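PDB 5YS9: acyl-coenzyme A oxidase 3 from Yarrowia lipolytica, which uses FAD and molecular oxygen to oxidise acyl-CoA to trans-2-enoyl-CoA, releasing hydrogen peroxide, in peroxisomal fatty acid beta-oxidation. Local coordinates for residues 39-44 / 580-585; 132-135 / 141-144; 645-650 / 657-662. All coordinates share one frame; numbering follows the deposited sequence.

Contact 1: 39-44 / 580-585; sequences KDMTEF and PYLINL
Leu-582 reaches from helix 579-596 into a notch formed by Met-41 and Phe-44, which lie three residues apart and so point from nearly the same side of helix 38-46. Its CB is directed at the other helix but stays short of it; contact begins one atom further out. Leu-582 CG, anti to the carbonyl carbon (chi1 -69°), comes within 3.8 Å of Met-41 SD, and the thioether methyl CE lies close by as well. From there the two methyl branches part company. Leu-582 CD1 settles over the middle of the Phe-44 ring, 3.5 Å from its centroid and only 15° off the ring normal, which makes this a CH-pi contact over the face. Leu-582 CD2 turns to the sulfur and approaches Met-41 SD at 3.4 Å; Leu-582 CD2 also lies 3.7 Å from Phe-44 CD2.

The pair belongs to the all-helical part of the acyl-CoA oxidase fold: a short helix from the N-terminal region packs on one from the C-terminal region, more than 500 residues later. The two short segments have axes 12.0 Å apart and inclined at -56°, a separation spanned here by the side chains of Leu-582, Met-41 and Phe-44. Leucine suits the middle because its fork serves two partners at once, and methionine suits the flank because its flexible chain, bent at its second and third torsions, can slide past the leucine in the opposite direction and bring Met-41 CE within 4.3 Å of Tyr-581 CB. No hydrogen bond crosses between the segments, as expected where sulfur, methyls and an aromatic face meet. Ile-570 touches both Phe-44 and Leu-582, while Met-367 and Tyr-363 of helix 349-385 pack against Phe-44 and Met-41 respectively. On helix 38-46, Glu-43 forms a salt bridge with Lys-575.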
ATOM      1  N   LYS A  39       9.276  19.241 -25.416  1.00 48.45           N
ATOM      2  CA  LYS A  39      10.340  18.441 -26.043  1.00 53.70           C
ATOM      3  C   LYS A  39      11.677  18.538 -25.281  1.00 51.00           C
ATOM      4  O   LYS A  39      12.352  17.518 -25.062  1.00 53.33           O
ATOM      5  CB  LYS A  39      10.457  18.821 -27.539  1.00 62.06           C
ATOM      6  CG  LYS A  39      11.818  18.679 -28.219  1.00 72.83           C
ATOM      7  CD  LYS A  39      12.198  19.929 -29.023  1.00 79.72           C
ATOM      8  CE  LYS A  39      13.685  19.968 -29.400  1.00 87.73           C
ATOM      9  NZ  LYS A  39      14.073  18.992 -30.466  1.00 88.37           N
ATOM     10  N   ASP A  40      12.054  19.727 -24.839  1.00 48.09           N
ATOM     11  CA  ASP A  40      13.336  19.851 -24.123  1.00 48.17           C
ATOM     12  C   ASP A  40      13.317  19.247 -22.718  1.00 44.73           C
ATOM     13  O   ASP A  40      14.359  18.820 -22.211  1.00 42.50           O
ATOM     14  CB  ASP A  40      13.795  21.299 -24.058  1.00 48.56           C
ATOM     15  CG  ASP A  40      14.132  21.877 -25.419  1.00 50.34           C
ATOM     16  OD1 ASP A  40      14.449  21.124 -26.374  1.00 49.54           O
ATOM     17  OD2 ASP A  40      14.094  23.123 -25.516  1.00 58.35           O
ATOM     18  N   MET A  41      12.149  19.219 -22.078  1.00 40.33           N
ATOM     19  CA  MET A  41      12.015  18.541 -20.800  1.00 39.61           C
ATOM     20  C   MET A  41      12.084  17.002 -20.983  1.00 37.57           C
ATOM     21  O   MET A  41      12.707  16.309 -20.194  1.00 40.51           O
ATOM     22  CB  MET A  41      10.708  18.984 -20.127  1.00 45.44           C
ATOM     23  CG  MET A  41      10.597  18.634 -18.659  1.00 45.10           C
ATOM     24  SD  MET A  41      11.942  19.377 -17.746  1.00 49.31           S
ATOM     25  CE  MET A  41      11.141  20.816 -17.046  1.00 43.93           C
ATOM     26  N   THR A  42      11.496  16.496 -22.062  1.00 34.40           N
ATOM     27  CA  THR A  42      11.575  15.104 -22.417  1.00 36.91           C
ATOM     28  C   THR A  42      13.011  14.688 -22.736  1.00 41.13           C
ATOM     29  O   THR A  42      13.429  13.583 -22.338  1.00 43.90           O
ATOM     30  CB  THR A  42      10.652  14.771 -23.603  1.00 34.18           C
ATOM     31  OG1 THR A  42       9.365  15.356 -23.374  1.00 35.98           O
ATOM     32  CG2 THR A  42      10.495  13.312 -23.744  1.00 32.29           C
ATOM     33  N   GLU A  43      13.765  15.556 -23.425  1.00 44.87           N
ATOM     34  CA  GLU A  43      15.237  15.325 -23.651  1.00 46.33           C
ATOM     35  C   GLU A  43      16.073  15.261 -22.363  1.00 42.04           C
ATOM     36  O   GLU A  43      16.956  14.400 -22.224  1.00 38.86           O
ATOM     37  CB  GLU A  43      15.845  16.364 -24.610  1.00 48.98           C
ATOM     38  CG  GLU A  43      15.687  15.995 -26.085  1.00 51.58           C
ATOM     39  CD  GLU A  43      15.953  17.152 -27.018  1.00 54.63           C
ATOM     40  OE1 GLU A  43      15.299  17.190 -28.094  1.00 54.83           O
ATOM     41  OE2 GLU A  43      16.791  18.017 -26.654  1.00 53.88           O
ATOM     42  N   PHE A  44      15.786  16.138 -21.410  1.00 38.48           N
ATOM     43  CA  PHE A  44      16.438  16.012 -20.125  1.00 40.14           C
ATOM     44  C   PHE A  44      16.133  14.669 -19.418  1.00 38.35           C
ATOM     45  O   PHE A  44      17.026  14.053 -18.889  1.00 37.15           O
ATOM     46  CB  PHE A  44      16.082  17.187 -19.217  1.00 45.35           C
ATOM     47  CG  PHE A  44      16.679  17.071 -17.840  1.00 44.83           C
ATOM     48  CD1 PHE A  44      18.037  17.212 -17.660  1.00 44.02           C
ATOM     49  CD2 PHE A  44      15.890  16.735 -16.744  1.00 43.77           C
ATOM     50  CE1 PHE A  44      18.590  17.079 -16.403  1.00 42.94           C
ATOM     51  CE2 PHE A  44      16.439  16.609 -15.488  1.00 42.63           C
ATOM     52  CZ  PHE A  44      17.796  16.781 -15.317  1.00 40.95           C
ATOM     53  N   PRO A 580      15.622  26.483 -15.193  1.00 42.38           N
ATOM     54  CA  PRO A 580      15.001  27.073 -13.972  1.00 42.27           C
ATOM     55  C   PRO A 580      13.828  26.275 -13.432  1.00 40.84           C
ATOM     56  O   PRO A 580      13.608  26.282 -12.220  1.00 42.24           O
ATOM     57  CB  PRO A 580      14.557  28.475 -14.388  1.00 38.57           C
ATOM     58  CG  PRO A 580      15.134  28.703 -15.736  1.00 39.21           C
ATOM     59  CD  PRO A 580      15.550  27.398 -16.343  1.00 38.52           C
ATOM     60  N   TYR A 581      13.097  25.605 -14.323  1.00 42.38           N
ATOM     61  CA  TYR A 581      11.893  24.811 -13.938  1.00 40.52           C
ATOM     62  C   TYR A 581      12.318  23.497 -13.285  1.00 40.07           C
ATOM     63  O   TYR A 581      11.705  23.065 -12.313  1.00 37.25           O
ATOM     64  CB  TYR A 581      10.936  24.629 -15.127  1.00 39.27           C
ATOM     65  CG  TYR A 581      10.610  25.992 -15.733  1.00 42.13           C
ATOM     66  CD1 TYR A 581       9.695  26.870 -15.110  1.00 40.43           C
ATOM     67  CD2 TYR A 581      11.268  26.439 -16.887  1.00 41.29           C
ATOM     68  CE1 TYR A 581       9.454  28.133 -15.624  1.00 39.26           C
ATOM     69  CE2 TYR A 581      11.013  27.704 -17.424  1.00 38.48           C
ATOM     70  CZ  TYR A 581      10.130  28.533 -16.791  1.00 39.12           C
ATOM     71  OH  TYR A 581       9.921  29.749 -17.337  1.00 39.41           O
ATOM     72  N   LEU A 582      13.414  22.902 -13.773  1.00 38.71           N
ATOM     73  CA  LEU A 582      14.011  21.763 -13.090  1.00 34.96           C
ATOM     74  C   LEU A 582      14.553  22.098 -11.677  1.00 36.41           C
ATOM     75  O   LEU A 582      14.350  21.322 -10.728  1.00 39.08           O
ATOM     76  CB  LEU A 582      15.094  21.164 -13.963  1.00 35.91           C
ATOM     77  CG  LEU A 582      14.644  20.455 -15.250  1.00 34.61           C
ATOM     78  CD1 LEU A 582      15.878  20.071 -16.045  1.00 35.80           C
ATOM     79  CD2 LEU A 582      13.835  19.216 -14.941  1.00 35.26           C
ATOM     80  N   ILE A 583      15.227  23.236 -11.518  1.00 36.97           N
ATOM     81  CA  ILE A 583      15.749  23.634 -10.203  1.00 38.33           C
ATOM     82  C   ILE A 583      14.593  23.796  -9.234  1.00 40.24           C
ATOM     83  O   ILE A 583      14.708  23.406  -8.064  1.00 39.63           O
ATOM     84  CB  ILE A 583      16.638  24.924 -10.261  1.00 39.94           C
ATOM     85  CG1 ILE A 583      18.035  24.552 -10.766  1.00 44.05           C
ATOM     86  CG2 ILE A 583      16.852  25.557  -8.889  1.00 37.01           C
ATOM     87  CD1 ILE A 583      18.719  25.710 -11.466  1.00 47.67           C
ATOM     88  N   ASN A 584      13.506  24.393  -9.731  1.00 40.90           N
ATOM     89  CA  ASN A 584      12.263  24.539  -8.993  1.00 44.14           C
ATOM     90  C   ASN A 584      11.777  23.172  -8.521  1.00 39.78           C
ATOM     91  O   ASN A 584      11.432  23.024  -7.380  1.00 40.12           O
ATOM     92  CB  ASN A 584      11.166  25.197  -9.878  1.00 45.02           C
ATOM     93  CG  ASN A 584      11.207  26.728  -9.895  1.00 45.83           C
ATOM     94  OD1 ASN A 584      10.552  27.312 -10.740  1.00 45.85           O
ATOM     95  ND2 ASN A 584      11.923  27.372  -8.969  1.00 40.50           N
ATOM     96  N   LEU A 585      11.735  22.192  -9.416  1.00 39.13           N
ATOM     97  CA  LEU A 585      11.422  20.808  -9.035  1.00 42.26           C
ATOM     98  C   LEU A 585      12.384  20.296  -7.984  1.00 41.43           C
ATOM     99  O   LEU A 585      11.943  19.779  -6.952  1.00 36.44           O
ATOM    100  CB  LEU A 585      11.502  19.835 -10.224  1.00 40.77           C
ATOM    101  CG  LEU A 585      10.225  19.391 -10.931  1.00 46.64           C
ATOM    102  CD1 LEU A 585      10.540  18.163 -11.786  1.00 51.99           C
ATOM    103  CD2 LEU A 585       9.090  19.082  -9.955  1.00 50.15           C
TER

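Contact 2: 132-135 / 141-144; sequences AIRG and QYDY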
ATOM      1  N   ALA A 132      22.172 -16.756 -16.682  1.00 41.23           N
ATOM      2  CA  ALA A 132      22.960 -17.769 -15.968  1.00 41.17           C
ATOM      3  C   ALA A 132      23.847 -18.571 -16.901  1.00 38.88           C
ATOM      4  O   ALA A 132      25.000 -18.733 -16.607  1.00 42.24           O
ATOM      5  CB  ALA A 132      22.053 -18.705 -15.214  1.00 42.78           C
ATOM      6  N   ILE A 133      23.312 -19.087 -18.001  1.00 39.95           N
ATOM      7  CA  ILE A 133      24.127 -19.887 -18.940  1.00 46.11           C
ATOM      8  C   ILE A 133      25.216 -19.052 -19.657  1.00 47.27           C
ATOM      9  O   ILE A 133      26.295 -19.558 -19.932  1.00 47.61           O
ATOM     10  CB  ILE A 133      23.282 -20.718 -19.962  1.00 47.05           C
ATOM     11  CG1 ILE A 133      22.311 -19.849 -20.763  1.00 50.63           C
ATOM     12  CG2 ILE A 133      22.492 -21.825 -19.258  1.00 47.54           C
ATOM     13  CD1 ILE A 133      21.871 -20.478 -22.086  1.00 52.84           C
ATOM     14  N   ARG A 134      24.918 -17.782 -19.937  1.00 52.96           N
ATOM     15  CA  ARG A 134      25.866 -16.830 -20.520  1.00 52.23           C
ATOM     16  C   ARG A 134      26.867 -16.331 -19.467  1.00 50.04           C
ATOM     17  O   ARG A 134      28.048 -16.331 -19.708  1.00 51.09           O
ATOM     18  CB  ARG A 134      25.121 -15.672 -21.161  1.00 54.59           C
ATOM     19  CG  ARG A 134      25.933 -14.783 -22.115  1.00 64.19           C
ATOM     20  CD  ARG A 134      25.018 -14.054 -23.114  1.00 70.64           C
ATOM     21  NE  ARG A 134      23.817 -13.469 -22.462  1.00 81.76           N
ATOM     22  CZ  ARG A 134      22.583 -13.349 -22.993  1.00 77.27           C
ATOM     23  NH1 ARG A 134      22.300 -13.773 -24.231  1.00 78.13           N
ATOM     24  NH2 ARG A 134      21.612 -12.791 -22.267  1.00 67.43           N
ATOM     25  N   GLY A 135      26.382 -15.934 -18.304  1.00 46.30           N
ATOM     26  CA  GLY A 135      27.229 -15.486 -17.225  1.00 47.16           C
ATOM     27  C   GLY A 135      28.086 -16.559 -16.564  1.00 50.71           C
ATOM     28  O   GLY A 135      29.199 -16.263 -16.124  1.00 52.41           O
ATOM     29  N   GLN A 141      29.537 -24.570 -23.428  1.00 48.35           N
ATOM     30  CA  GLN A 141      28.267 -24.841 -22.747  1.00 45.75           C
ATOM     31  C   GLN A 141      27.158 -23.917 -23.237  1.00 44.97           C
ATOM     32  O   GLN A 141      26.104 -24.399 -23.630  1.00 43.01           O
ATOM     33  CB  GLN A 141      28.427 -24.737 -21.223  1.00 44.35           C
ATOM     34  CG  GLN A 141      29.244 -25.898 -20.678  1.00 40.28           C
ATOM     35  CD  GLN A 141      29.490 -25.795 -19.207  1.00 39.84           C
ATOM     36  OE1 GLN A 141      29.751 -24.694 -18.670  1.00 35.56           O
ATOM     37  NE2 GLN A 141      29.404 -26.953 -18.522  1.00 34.48           N
ATOM     38  N   TYR A 142      27.405 -22.606 -23.224  1.00 45.41           N
ATOM     39  CA  TYR A 142      26.502 -21.625 -23.867  1.00 51.65           C
ATOM     40  C   TYR A 142      26.090 -22.071 -25.278  1.00 46.94           C
ATOM     41  O   TYR A 142      24.908 -22.206 -25.557  1.00 56.84           O
ATOM     42  CB  TYR A 142      27.158 -20.216 -23.930  1.00 54.22           C
ATOM     43  CG  TYR A 142      26.260 -19.125 -24.475  1.00 48.88           C
ATOM     44  CD1 TYR A 142      25.273 -18.590 -23.675  1.00 50.05           C
ATOM     45  CD2 TYR A 142      26.386 -18.644 -25.785  1.00 45.00           C
ATOM     46  CE1 TYR A 142      24.425 -17.602 -24.136  1.00 46.56           C
ATOM     47  CE2 TYR A 142      25.545 -17.639 -26.260  1.00 46.31           C
ATOM     48  CZ  TYR A 142      24.550 -17.131 -25.413  1.00 49.57           C
ATOM     49  OH  TYR A 142      23.653 -16.142 -25.766  1.00 46.40           O
ATOM     50  N   ASP A 143      27.064 -22.345 -26.139  1.00 47.14           N
ATOM     51  CA  ASP A 143      26.796 -22.656 -27.550  1.00 47.07           C
ATOM     52  C   ASP A 143      25.933 -23.896 -27.662  1.00 46.55           C
ATOM     53  O   ASP A 143      25.065 -23.968 -28.549  1.00 48.46           O
ATOM     54  CB  ASP A 143      28.098 -22.866 -28.361  1.00 49.64           C
ATOM     55  CG  ASP A 143      28.923 -21.565 -28.582  1.00 52.05           C
ATOM     56  OD1 ASP A 143      28.418 -20.435 -28.348  1.00 45.65           O
ATOM     57  OD2 ASP A 143      30.107 -21.698 -28.998  1.00 57.67           O
ATOM     58  N   TYR A 144      26.169 -24.866 -26.767  1.00 43.98           N
ATOM     59  CA  TYR A 144      25.371 -26.101 -26.747  1.00 45.48           C
ATOM     60  C   TYR A 144      23.877 -25.850 -26.473  1.00 45.31           C
ATOM     61  O   TYR A 144      23.018 -26.317 -27.213  1.00 42.34           O
ATOM     62  CB  TYR A 144      25.904 -27.070 -25.716  1.00 45.60           C
ATOM     63  CG  TYR A 144      25.069 -28.333 -25.551  1.00 48.92           C
ATOM     64  CD1 TYR A 144      25.190 -29.384 -26.461  1.00 44.80           C
ATOM     65  CD2 TYR A 144      24.166 -28.483 -24.463  1.00 49.38           C
ATOM     66  CE1 TYR A 144      24.454 -30.545 -26.315  1.00 47.44           C
ATOM     67  CE2 TYR A 144      23.420 -29.654 -24.303  1.00 47.34           C
ATOM     68  CZ  TYR A 144      23.579 -30.675 -25.226  1.00 47.49           C
ATOM     69  OH  TYR A 144      22.907 -31.828 -25.103  1.00 43.81           O
TER
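A single polar link joins the two segments: Arg-134 NH1 donates a hydrogen bond to Tyr-142 OH over 3.1 Å. The bond is bent, with 143° at the hydrogen, and the phenol oxygen is tilted 23° from the guanidinium plane while still meeting that group at its edge. Arginine reaches this position because its chain runs out beside the tyrosine, pointing the same way, and then kinks at the third torsion (45°).

Apolar contact accompanies the bond along the methylene part of the arginine. Arg-134 CB lies 3.6 Å from Tyr-142 CE1, approaching the ring obliquely, and Arg-134 CD lies 3.7 Å from Tyr-142 CE1. Thus the inner length of the arginine works as a hydrophobic strip and its head as a donor. At the base of the ring, Ile-133 CD1 comes within 4.2 Å of Tyr-142 CD1, a looser touch from the buried Ile-133. The backbone contributes too: Ile-133 O faces the edge of the tyrosine ring, near its plane, at 4.0 Å from Tyr-142 CD1.

Topologically this is a tight turn between consecutive helices of the N-terminal helical domain, 116-136 and 139-147. Gln-141 takes part instead in hydrogen bonds to the backbone of Thr-138, Met-276 and Met-278. A phenylalanine in place of Tyr-142 lacks the hydroxyl and would probably leave Arg-134 NH1 without this acceptor and its head freer to swing.

Tyrosine and arginine suit this partly solvent-facing corner because each combines an apolar length with a polar end, and a phenol beside a positive guanidinium is likely to be polarised, its oxygen made slightly more acidic.

Contact 3: 645-650 / 657-662; sequences NAPIGN and KHYFAK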
ATOM      1  N   ASN A 645      -3.537   4.241 -19.647  1.00 32.75           N
ATOM      2  CA  ASN A 645      -4.449   3.144 -19.390  1.00 33.00           C
ATOM      3  C   ASN A 645      -5.399   3.428 -18.242  1.00 31.28           C
ATOM      4  O   ASN A 645      -5.673   2.559 -17.437  1.00 30.90           O
ATOM      5  CB  ASN A 645      -3.710   1.827 -19.194  1.00 33.85           C
ATOM      6  CG  ASN A 645      -4.560   0.619 -19.539  1.00 31.57           C
ATOM      7  OD1 ASN A 645      -4.233  -0.483 -19.179  1.00 37.27           O
ATOM      8  ND2 ASN A 645      -5.645   0.834 -20.238  1.00 27.48           N
ATOM      9  N   ALA A 646      -5.857   4.664 -18.157  1.00 31.55           N
ATOM     10  CA  ALA A 646      -6.849   5.060 -17.185  1.00 28.99           C
ATOM     11  C   ALA A 646      -7.655   6.201 -17.771  1.00 28.88           C
ATOM     12  O   ALA A 646      -7.080   7.160 -18.240  1.00 34.11           O
ATOM     13  CB  ALA A 646      -6.179   5.471 -15.898  1.00 27.97           C
ATOM     14  N   PRO A 647      -8.972   6.145 -17.705  1.00 27.23           N
ATOM     15  CA  PRO A 647      -9.812   7.174 -18.317  1.00 27.74           C
ATOM     16  C   PRO A 647      -9.640   8.569 -17.742  1.00 29.73           C
ATOM     17  O   PRO A 647      -9.670   9.529 -18.475  1.00 35.85           O
ATOM     18  CB  PRO A 647     -11.228   6.688 -18.043  1.00 28.65           C
ATOM     19  CG  PRO A 647     -11.113   5.435 -17.282  1.00 28.05           C
ATOM     20  CD  PRO A 647      -9.726   4.929 -17.414  1.00 29.12           C
ATOM     21  N   ILE A 648      -9.492   8.670 -16.439  1.00 30.66           N
ATOM     22  CA  ILE A 648      -9.341   9.950 -15.774  1.00 29.85           C
ATOM     23  C   ILE A 648      -7.996  10.616 -16.070  1.00 29.37           C
ATOM     24  O   ILE A 648      -7.828  11.795 -15.858  1.00 30.02           O
ATOM     25  CB  ILE A 648      -9.648   9.852 -14.265  1.00 30.74           C
ATOM     26  CG1 ILE A 648      -8.650   8.955 -13.553  1.00 28.77           C
ATOM     27  CG2 ILE A 648     -11.061   9.341 -14.048  1.00 29.53           C
ATOM     28  CD1 ILE A 648      -8.813   8.943 -12.059  1.00 29.29           C
ATOM     29  N   GLY A 649      -7.033   9.830 -16.525  1.00 28.47           N
ATOM     30  CA  GLY A 649      -5.726  10.322 -16.905  1.00 29.41           C
ATOM     31  C   GLY A 649      -5.430  10.614 -18.371  1.00 30.41           C
ATOM     32  O   GLY A 649      -4.296  10.865 -18.717  1.00 30.34           O
ATOM     33  N   ASN A 650      -6.425  10.549 -19.241  1.00 30.89           N
ATOM     34  CA  ASN A 650      -6.201  10.802 -20.678  1.00 33.09           C
ATOM     35  C   ASN A 650      -5.708  12.223 -20.966  1.00 30.22           C
ATOM     36  O   ASN A 650      -5.975  13.181 -20.173  1.00 31.80           O
ATOM     37  CB  ASN A 650      -7.448  10.492 -21.521  1.00 32.35           C
ATOM     38  CG  ASN A 650      -7.794   9.008 -21.542  1.00 33.71           C
ATOM     39  OD1 ASN A 650      -6.948   8.139 -21.293  1.00 34.02           O
ATOM     40  ND2 ASN A 650      -9.063   8.713 -21.832  1.00 34.86           N
ATOM     41  N   LYS A 657     -16.244  12.028 -19.166  1.00 33.94           N
ATOM     42  CA  LYS A 657     -16.711  11.437 -20.411  1.00 36.50           C
ATOM     43  C   LYS A 657     -16.006  10.097 -20.680  1.00 36.16           C
ATOM     44  O   LYS A 657     -16.655   9.125 -21.001  1.00 37.61           O
ATOM     45  CB  LYS A 657     -16.487  12.407 -21.546  1.00 41.85           C
ATOM     46  CG  LYS A 657     -17.107  12.002 -22.865  1.00 48.25           C
ATOM     47  CD  LYS A 657     -17.049  13.158 -23.851  1.00 52.63           C
ATOM     48  CE  LYS A 657     -18.322  13.249 -24.674  1.00 59.55           C
ATOM     49  NZ  LYS A 657     -18.153  14.299 -25.711  1.00 62.97           N
ATOM     50  N   HIS A 658     -14.687  10.034 -20.549  1.00 32.12           N
ATOM     51  CA  HIS A 658     -13.974   8.786 -20.847  1.00 33.82           C
ATOM     52  C   HIS A 658     -14.252   7.660 -19.816  1.00 32.70           C
ATOM     53  O   HIS A 658     -14.477   6.533 -20.194  1.00 32.26           O
ATOM     54  CB  HIS A 658     -12.471   9.016 -20.933  1.00 33.77           C
ATOM     55  CG  HIS A 658     -12.076   9.946 -22.029  1.00 36.54           C
ATOM     56  ND1 HIS A 658     -12.323   9.674 -23.360  1.00 34.27           N
ATOM     57  CD2 HIS A 658     -11.444  11.149 -21.992  1.00 34.46           C
ATOM     58  CE1 HIS A 658     -11.899  10.696 -24.091  1.00 33.04           C
ATOM     59  NE2 HIS A 658     -11.348  11.593 -23.284  1.00 35.05           N
ATOM     60  N   TYR A 659     -14.213   8.016 -18.537  1.00 33.07           N
ATOM     61  CA  TYR A 659     -14.575   7.173 -17.401  1.00 32.12           C
ATOM     62  C   TYR A 659     -15.958   6.574 -17.541  1.00 31.95           C
ATOM     63  O   TYR A 659     -16.116   5.355 -17.457  1.00 32.38           O
ATOM     64  CB  TYR A 659     -14.557   8.051 -16.142  1.00 34.29           C
ATOM     65  CG  TYR A 659     -14.654   7.393 -14.799  1.00 33.16           C
ATOM     66  CD1 TYR A 659     -14.198   6.116 -14.568  1.00 33.22           C
ATOM     67  CD2 TYR A 659     -15.088   8.115 -13.727  1.00 36.14           C
ATOM     68  CE1 TYR A 659     -14.252   5.555 -13.316  1.00 34.77           C
ATOM     69  CE2 TYR A 659     -15.137   7.564 -12.460  1.00 35.80           C
ATOM     70  CZ  TYR A 659     -14.702   6.291 -12.247  1.00 34.97           C
ATOM     71  OH  TYR A 659     -14.735   5.731 -10.974  1.00 37.66           O
ATOM     72  N   PHE A 660     -16.966   7.402 -17.801  1.00 32.66           N
ATOM     73  CA  PHE A 660     -18.315   6.844 -18.061  1.00 34.84           C
ATOM     74  C   PHE A 660     -18.294   5.928 -19.323  1.00 33.52           C
ATOM     75  O   PHE A 660     -18.971   4.878 -19.339  1.00 31.12           O
ATOM     76  CB  PHE A 660     -19.369   7.964 -18.173  1.00 33.62           C
ATOM     77  CG  PHE A 660     -20.821   7.496 -18.207  1.00 32.25           C
ATOM     78  CD1 PHE A 660     -21.416   6.940 -17.087  1.00 35.67           C
ATOM     79  CD2 PHE A 660     -21.602   7.689 -19.332  1.00 33.21           C
ATOM     80  CE1 PHE A 660     -22.759   6.560 -17.073  1.00 34.87           C
ATOM     81  CE2 PHE A 660     -22.932   7.297 -19.360  1.00 36.22           C
ATOM     82  CZ  PHE A 660     -23.519   6.741 -18.215  1.00 39.73           C
ATOM     83  N   ALA A 661     -17.508   6.308 -20.340  1.00 28.01           N
ATOM     84  CA  ALA A 661     -17.409   5.503 -21.549  1.00 28.19           C
ATOM     85  C   ALA A 661     -16.821   4.155 -21.244  1.00 30.19           C
ATOM     86  O   ALA A 661     -17.297   3.164 -21.781  1.00 30.77           O
ATOM     87  CB  ALA A 661     -16.599   6.206 -22.658  1.00 26.43           C
ATOM     88  N   LYS A 662     -15.793   4.129 -20.376  1.00 32.70           N
ATOM     89  CA  LYS A 662     -14.976   2.922 -20.123  1.00 34.07           C
ATOM     90  C   LYS A 662     -15.806   1.912 -19.327  1.00 32.27           C
ATOM     91  O   LYS A 662     -15.855   0.717 -19.651  1.00 33.72           O
ATOM     92  CB  LYS A 662     -13.662   3.281 -19.381  1.00 34.92           C
ATOM     93  CG  LYS A 662     -12.413   2.591 -19.912  1.00 35.60           C
ATOM     94  CD  LYS A 662     -12.504   1.106 -19.776  1.00 36.18           C
ATOM     95  CE  LYS A 662     -11.199   0.388 -20.173  1.00 38.81           C
ATOM     96  NZ  LYS A 662     -10.832   0.536 -21.598  1.00 38.97           N
TER
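Pro-647 presses its ring against the backbone of helix 655-666 at Tyr-659, where Pro-647 CB comes within 3.3 Å of Tyr-659 N. This is a loop folding back on the helix that follows it, in the C-terminal helical region of the oxidase. A compact, rigid proline fits where a loop meets a helix this closely, and Pro-647 CG goes on to touch Lys-662 CB at 3.9 Å. The lysine crosses it at about a right angle, and its NZ is hydrogen-bonded to Ser-71 OG.

Ile-648 takes a less common conformation, with CG1 between the backbone N and the carbonyl carbon (chi1 64°) and CG2 anti to that carbon. CG2 is thereby laid over one face of the Tyr-659 ring, toward its rim. That tyrosine also meets His-433, and Trp-199 of the second subunit packs against it, so the contact borders both the subunit interface and the cofactor region.

The side-chain amide of Asn-650 stands over one face of the His-658 imidazole, the two planes 72° apart. The first torsion of the histidine puts its ring beside the backbone N, and the second, -62°, turns it, with His-658 NE2 hydrogen-bonded to Asp-652 OD1.

How the contacts relate
The three contacts are separate in space. Contacts 1 and 3 are the nearer pair, with centres 28 Å apart and nearest atoms about 15 Å apart; contact 2 lies 43 Å from contact 1 and 47 Å from contact 3, centre to centre. In sequence, contact 1 spans most of the chain, from the N-terminal region to the C-terminal one, so that contact 2 falls between its two segments, whereas contact 3 comes wholly after them. Contacts 2 and 3 are both local, each made by neighbouring elements of the chain. Contact 3 alone involves the second subunit, and the side chain of its Tyr-659 is about 8 Å from a bound FAD.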